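Local coordinates for Glyco_hydro_cc domain-containing protein (Pseudomonas viridiflava, PDB 6UAV) that probably hydrolyses internal beta-1,3-glucosidic linkages in beta-1,3-glucans, as a family GH128 (subgroup II) endo-beta-1,3-glucanase, at residues A[180-186]-A[220-226]; A[27-33]-A[50-55]. One frame throughout, in Å; residues are numbered along the deposited sequence.

Interaction 1. Residues A[180-186]-A[220-226]; sequences FWVTEFA and VFRYAWF
Strands 180-183 and 220-225 run parallel, their axes 4.5 Å apart at an angle of 9°. Phe180 pairs with Val220 and Val182 with Tyr223; between these pairs strand 220-225 carries one extra residue, Phe221 (phi/psi -86/-37). Three backbone hydrogen bonds of 2.9 Å join the strands: Phe221 N to Phe180 O, Val182 N to Arg222 O and Ala224 N to Val182 O. Segment 180-186 turns a corner at Glu184; beyond it Phe185 N makes a weak hydrogen bond to Ala224 O (3.3 Å), and Phe226 N hydrogen-bonds Phe185 O (3.0 Å). Trp181 (m) lays its six-membered ring over Arg222 CD, a CH-pi contact (3.9 Å to the centroid). Phe180, Val182, Val220 and Tyr223 occupy the opposite face. Past the corner, Phe185 (p), Tyr223 (p) and Trp225 (t) form an aromatic cluster, the Trp225 edge meeting the Phe185 face (centroids 5.1 Å apart). In this final beta-alpha-beta unit of a TIM barrel, helix 200-216 covers Tyr223 and Trp225, helix 166-173 covers Phe180, Val182 and Val220, and Ala224 touches strand 27-29.

Interaction 2. Residues A[27-33]-A[50-55]; sequences WWYNWSP and VDFVPM
Phe52 (t) and Trp28 (p) form the apolar centre: the Phe52 edge points at the Trp28 face (centroid of the five-membered ring 5.2 Å from that of Phe52), and Phe52 CB lies 3.8 Å from the centroid of the six-membered ring, a CH-pi contact. On the opposite face of the sheet, Trp27 (p) meets Val53, CE3 to CG2 3.8 Å. Met55, all t, brings SD to 4.0 Å from Tyr29 CE2 and 4.1 Å from Trp31 CD1, two Met-aromatic contacts. These adjacent TIM-barrel strands run parallel, Trp27 opposite Asp51 and Trp28 opposite Phe52, with hydrogen bonds from Trp28 N to Asp51 O and Val53 N to Trp28 O (both 3.1 Å). Trp31 has a positive phi (62°) in the loop after strand 27-29, where Met55 N hydrogen-bonds Ser32 O (2.9 Å). A water there accepts from Asn30 N (3.0 Å) and lies 2.7 Å from Val53 O. The Asp51 carboxylate forms a salt bridge with Arg222. An aromatic and sulfur-containing core is thus edged by hydrogen-bonded backbone polar groups.

In the fold
Both interactions belong to the same closed eight-stranded parallel barrel. Interaction 2 comes first along the chain and pairs the second and third strands; interaction 1 pairs the seventh and eighth. Their centres are about 12 Å apart, and they meet across the barrel interior. Near the N-terminal ends of the strands, the Arg222 NH2 to Asp51 OD1 salt bridge (2.8 Å) and the edge-to-face rings of Trp27 and Trp181 join them inside the barrel. A probable hydrogen bond between Tyr29 OH and Thr183 O (2.6 Å) adds a further tie. Trp31 NE1 also hydrogen-bonds Glu184 OE2 near the C-terminal strand ends, where TIM-barrel catalytic sites lie, so this end probably helps frame the glucan-cleaving site.

Interaction 1. Residues A[180-186]-A[220-226]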
# COMPACT_ATOMS: atom_id res chain seq x y z
N PHE A 180 10.01 0.10 4.36
CA PHE A 180 8.72 -0.44 3.87
C PHE A 180 7.65 0.64 3.86
O PHE A 180 7.65 1.53 4.74
CB PHE A 180 8.19 -1.53 4.78
CG PHE A 180 9.17 -2.65 4.96
CD1 PHE A 180 9.26 -3.63 4.00
CD2 PHE A 180 9.89 -2.78 6.14
CE1 PHE A 180 10.14 -4.69 4.16
CE2 PHE A 180 10.73 -3.86 6.32
CZ PHE A 180 10.86 -4.81 5.32
N TRP A 181 6.69 0.44 2.97
CA TRP A 181 5.31 0.91 3.16
C TRP A 181 4.44 -0.34 3.27
O TRP A 181 4.52 -1.25 2.38
CB TRP A 181 4.86 1.75 1.96
CG TRP A 181 5.52 3.08 1.75
CD1 TRP A 181 6.80 3.50 1.98
CD2 TRP A 181 4.85 4.20 1.13
NE1 TRP A 181 6.97 4.80 1.55
CE2 TRP A 181 5.79 5.24 1.01
CE3 TRP A 181 3.53 4.40 0.71
CZ2 TRP A 181 5.45 6.48 0.46
CZ3 TRP A 181 3.21 5.61 0.17
CH2 TRP A 181 4.16 6.63 0.02
N VAL A 182 3.58 -0.41 4.29
CA VAL A 182 2.68 -1.58 4.41
C VAL A 182 1.34 -1.10 3.85
O VAL A 182 0.58 -0.47 4.60
CB VAL A 182 2.61 -2.04 5.88
CG1 VAL A 182 1.54 -3.10 6.04
CG2 VAL A 182 3.96 -2.54 6.42
N THR A 183 1.06 -1.40 2.58
CA THR A 183 0.04 -0.61 1.84
C THR A 183 -1.33 -1.29 1.85
O THR A 183 -2.28 -0.75 1.30
CB THR A 183 0.55 -0.31 0.42
OG1 THR A 183 0.90 -1.56 -0.18
CG2 THR A 183 1.73 0.62 0.47
N GLU A 184 -1.42 -2.46 2.45
CA GLU A 184 -2.69 -3.11 2.80
C GLU A 184 -2.44 -3.91 4.08
O GLU A 184 -1.49 -4.75 4.14
CB GLU A 184 -3.25 -4.12 1.79
CG GLU A 184 -3.48 -3.54 0.41
CD GLU A 184 -4.00 -4.51 -0.61
OE1 GLU A 184 -4.50 -5.62 -0.24
OE2 GLU A 184 -3.87 -4.19 -1.84
N PHE A 185 -3.27 -3.68 5.09
CA PHE A 185 -3.28 -4.55 6.29
C PHE A 185 -4.62 -4.46 7.00
O PHE A 185 -5.38 -3.52 6.83
CB PHE A 185 -2.15 -4.25 7.26
CG PHE A 185 -2.24 -2.98 8.04
CD1 PHE A 185 -2.20 -1.76 7.42
CD2 PHE A 185 -2.46 -3.02 9.41
CE1 PHE A 185 -2.29 -0.57 8.13
CE2 PHE A 185 -2.52 -1.85 10.14
CZ PHE A 185 -2.47 -0.63 9.49
N ALA A 186 -4.89 -5.56 7.68
CA ALA A 186 -6.05 -5.78 8.57
C ALA A 186 -5.80 -7.17 9.13
O ALA A 186 -4.93 -7.88 8.56
CB ALA A 186 -7.31 -5.70 7.74
N VAL A 220 9.35 1.69 8.79
CA VAL A 220 8.01 1.77 8.13
C VAL A 220 7.65 3.23 7.94
O VAL A 220 7.55 3.95 8.97
CB VAL A 220 6.92 1.06 8.93
CG1 VAL A 220 5.56 1.37 8.34
CG2 VAL A 220 7.14 -0.46 9.02
N PHE A 221 7.59 3.70 6.70
CA PHE A 221 7.34 5.12 6.40
C PHE A 221 5.84 5.40 6.34
O PHE A 221 5.46 6.46 6.77
CB PHE A 221 7.97 5.50 5.05
CG PHE A 221 7.79 6.95 4.67
CD1 PHE A 221 8.59 7.93 5.25
CD2 PHE A 221 6.81 7.36 3.77
CE1 PHE A 221 8.41 9.28 4.92
CE2 PHE A 221 6.67 8.69 3.42
CZ PHE A 221 7.46 9.65 4.00
N ARG A 222 5.04 4.48 5.82
CA ARG A 222 3.60 4.70 5.64
C ARG A 222 2.91 3.34 5.68
O ARG A 222 3.56 2.27 5.44
CB ARG A 222 3.29 5.44 4.33
CG ARG A 222 3.37 6.96 4.44
CD ARG A 222 2.92 7.79 3.26
NE ARG A 222 2.57 9.16 3.67
CZ ARG A 222 2.09 10.09 2.85
NH1 ARG A 222 1.98 9.84 1.55
NH2 ARG A 222 1.71 11.26 3.34
N TYR A 223 1.66 3.38 6.09
CA TYR A 223 0.80 2.19 6.05
C TYR A 223 -0.59 2.61 5.61
O TYR A 223 -0.97 3.74 5.77
CB TYR A 223 0.78 1.44 7.39
CG TYR A 223 0.43 2.29 8.59
CD1 TYR A 223 -0.88 2.60 8.89
CD2 TYR A 223 1.40 2.83 9.39
CE1 TYR A 223 -1.24 3.32 10.01
CE2 TYR A 223 1.07 3.63 10.47
CZ TYR A 223 -0.25 3.93 10.75
OH TYR A 223 -0.64 4.73 11.78
N ALA A 224 -1.35 1.63 5.15
CA ALA A 224 -2.71 1.88 4.70
C ALA A 224 -3.59 0.72 5.08
O ALA A 224 -3.35 -0.42 4.67
CB ALA A 224 -2.70 2.08 3.23
N TRP A 225 -4.63 1.07 5.82
CA TRP A 225 -5.64 0.09 6.26
C TRP A 225 -6.52 -0.34 5.09
O TRP A 225 -7.02 0.54 4.31
CB TRP A 225 -6.47 0.65 7.43
CG TRP A 225 -7.47 -0.31 7.98
CD1 TRP A 225 -8.77 -0.48 7.60
CD2 TRP A 225 -7.20 -1.30 8.97
NE1 TRP A 225 -9.35 -1.50 8.32
CE2 TRP A 225 -8.41 -2.00 9.20
CE3 TRP A 225 -6.08 -1.59 9.74
CZ2 TRP A 225 -8.47 -3.08 10.07
CZ3 TRP A 225 -6.18 -2.60 10.68
CH2 TRP A 225 -7.34 -3.35 10.82
N PHE A 226 -6.85 -1.62 5.05
CA PHE A 226 -7.84 -2.16 4.10
C PHE A 226 -9.14 -2.41 4.88
O PHE A 226 -9.15 -3.29 5.74
CB PHE A 226 -7.34 -3.44 3.44
CG PHE A 226 -8.20 -3.84 2.29
CD1 PHE A 226 -9.33 -4.59 2.53
CD2 PHE A 226 -7.99 -3.35 1.01
CE1 PHE A 226 -10.19 -4.93 1.52
CE2 PHE A 226 -8.83 -3.69 -0.03
CZ PHE A 226 -9.92 -4.49 0.24

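Interaction 2. Residues A[27-33]-A[50-55]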
# COMPACT_ATOMS: atom_id res chain seq x y z
N TRP A 27 -2.95 10.09 3.95
CA TRP A 27 -2.84 9.76 2.51
C TRP A 27 -3.74 8.60 2.13
O TRP A 27 -4.22 7.87 3.01
CB TRP A 27 -1.38 9.46 2.16
CG TRP A 27 -0.89 8.16 2.72
CD1 TRP A 27 -0.59 7.89 4.03
CD2 TRP A 27 -0.77 6.90 2.04
NE1 TRP A 27 -0.25 6.58 4.20
CE2 TRP A 27 -0.34 5.95 2.98
CE3 TRP A 27 -0.96 6.51 0.72
CZ2 TRP A 27 -0.04 4.64 2.61
CZ3 TRP A 27 -0.65 5.22 0.36
CH2 TRP A 27 -0.24 4.29 1.29
N TRP A 28 -3.94 8.45 0.86
CA TRP A 28 -4.64 7.26 0.34
C TRP A 28 -4.10 6.89 -1.02
O TRP A 28 -3.39 7.66 -1.64
CB TRP A 28 -6.16 7.48 0.27
CG TRP A 28 -6.71 8.15 -0.97
CD1 TRP A 28 -7.33 7.51 -2.01
CD2 TRP A 28 -6.73 9.53 -1.32
NE1 TRP A 28 -7.77 8.39 -2.94
CE2 TRP A 28 -7.42 9.66 -2.54
CE3 TRP A 28 -6.25 10.70 -0.68
CZ2 TRP A 28 -7.63 10.88 -3.17
CZ3 TRP A 28 -6.51 11.90 -1.30
CH2 TRP A 28 -7.13 11.99 -2.54
N TYR A 29 -4.53 5.72 -1.51
CA TYR A 29 -4.22 5.35 -2.89
C TYR A 29 -5.34 4.43 -3.32
O TYR A 29 -6.10 4.01 -2.45
CB TYR A 29 -2.82 4.72 -2.98
CG TYR A 29 -2.78 3.29 -2.52
CD1 TYR A 29 -2.82 2.95 -1.17
CD2 TYR A 29 -2.71 2.27 -3.44
CE1 TYR A 29 -2.77 1.63 -0.76
CE2 TYR A 29 -2.66 0.96 -3.05
CZ TYR A 29 -2.71 0.63 -1.70
OH TYR A 29 -2.65 -0.67 -1.31
N ASN A 30 -5.41 4.17 -4.60
CA ASN A 30 -6.57 3.46 -5.19
C ASN A 30 -6.11 2.44 -6.22
O ASN A 30 -6.94 2.07 -7.03
CB ASN A 30 -7.59 4.43 -5.80
CG ASN A 30 -7.05 5.12 -7.03
OD1 ASN A 30 -5.88 4.91 -7.39
ND2 ASN A 30 -7.91 5.89 -7.69
N TRP A 31 -4.90 1.93 -6.09
CA TRP A 31 -4.34 0.90 -6.99
C TRP A 31 -4.25 1.40 -8.44
O TRP A 31 -4.13 0.59 -9.32
CB TRP A 31 -5.12 -0.42 -6.92
CG TRP A 31 -5.13 -0.98 -5.54
CD1 TRP A 31 -4.19 -1.80 -4.97
CD2 TRP A 31 -6.15 -0.81 -4.53
NE1 TRP A 31 -4.54 -2.13 -3.70
CE2 TRP A 31 -5.73 -1.52 -3.38
CE3 TRP A 31 -7.37 -0.13 -4.51
CZ2 TRP A 31 -6.52 -1.58 -2.21
CZ3 TRP A 31 -8.16 -0.21 -3.37
CH2 TRP A 31 -7.71 -0.89 -2.25
N SER A 32 -4.31 2.71 -8.68
CA SER A 32 -4.40 3.22 -10.07
C SER A 32 -3.57 4.48 -10.18
O SER A 32 -3.13 5.04 -9.17
CB SER A 32 -5.83 3.48 -10.47
OG SER A 32 -6.13 4.79 -10.15
N PRO A 33 -3.27 4.93 -11.42
CA PRO A 33 -2.37 6.08 -11.53
C PRO A 33 -2.96 7.45 -11.18
O PRO A 33 -2.22 8.42 -11.08
CB PRO A 33 -2.00 6.07 -13.01
CG PRO A 33 -2.45 4.77 -13.56
CD PRO A 33 -3.61 4.30 -12.70
N VAL A 50 -4.65 16.03 2.88
CA VAL A 50 -4.43 14.61 2.49
C VAL A 50 -3.69 14.61 1.15
O VAL A 50 -3.78 15.60 0.37
CB VAL A 50 -5.74 13.79 2.46
CG1 VAL A 50 -6.40 13.76 3.82
CG2 VAL A 50 -6.70 14.35 1.43
N ASP A 51 -2.87 13.58 0.94
CA ASP A 51 -2.22 13.40 -0.38
C ASP A 51 -2.64 12.06 -0.97
O ASP A 51 -2.89 11.12 -0.26
CB ASP A 51 -0.72 13.63 -0.33
CG ASP A 51 0.07 12.64 0.49
OD1 ASP A 51 0.06 12.80 1.73
OD2 ASP A 51 0.68 11.71 -0.13
N PHE A 52 -2.74 12.02 -2.29
CA PHE A 52 -2.99 10.77 -3.06
C PHE A 52 -1.65 10.28 -3.62
O PHE A 52 -0.86 11.09 -4.13
CB PHE A 52 -3.91 11.05 -4.24
CG PHE A 52 -4.04 9.93 -5.24
CD1 PHE A 52 -4.82 8.82 -4.96
CD2 PHE A 52 -3.32 9.96 -6.44
CE1 PHE A 52 -4.93 7.79 -5.89
CE2 PHE A 52 -3.44 8.91 -7.34
CZ PHE A 52 -4.22 7.81 -7.05
N VAL A 53 -1.41 8.98 -3.59
CA VAL A 53 -0.15 8.36 -4.11
C VAL A 53 -0.53 7.46 -5.26
O VAL A 53 -1.33 6.56 -5.11
CB VAL A 53 0.63 7.57 -3.05
CG1 VAL A 53 1.90 6.90 -3.62
CG2 VAL A 53 0.97 8.47 -1.88
N PRO A 54 -0.06 7.79 -6.48
CA PRO A 54 -0.43 6.99 -7.64
C PRO A 54 0.22 5.61 -7.60
O PRO A 54 1.28 5.45 -7.02
CB PRO A 54 0.16 7.69 -8.84
CG PRO A 54 1.01 8.77 -8.30
CD PRO A 54 0.83 8.91 -6.80
N MET A 55 -0.33 4.68 -8.39
CA MET A 55 0.21 3.32 -8.46
C MET A 55 0.16 2.78 -9.88
O MET A 55 -0.80 2.99 -10.60
CB MET A 55 -0.59 2.37 -7.58
CG MET A 55 -0.07 0.93 -7.66
SD MET A 55 -0.69 -0.10 -6.31
CE MET A 55 0.66 -1.26 -6.21
O HOH W 1 -3.01 4.79 -6.31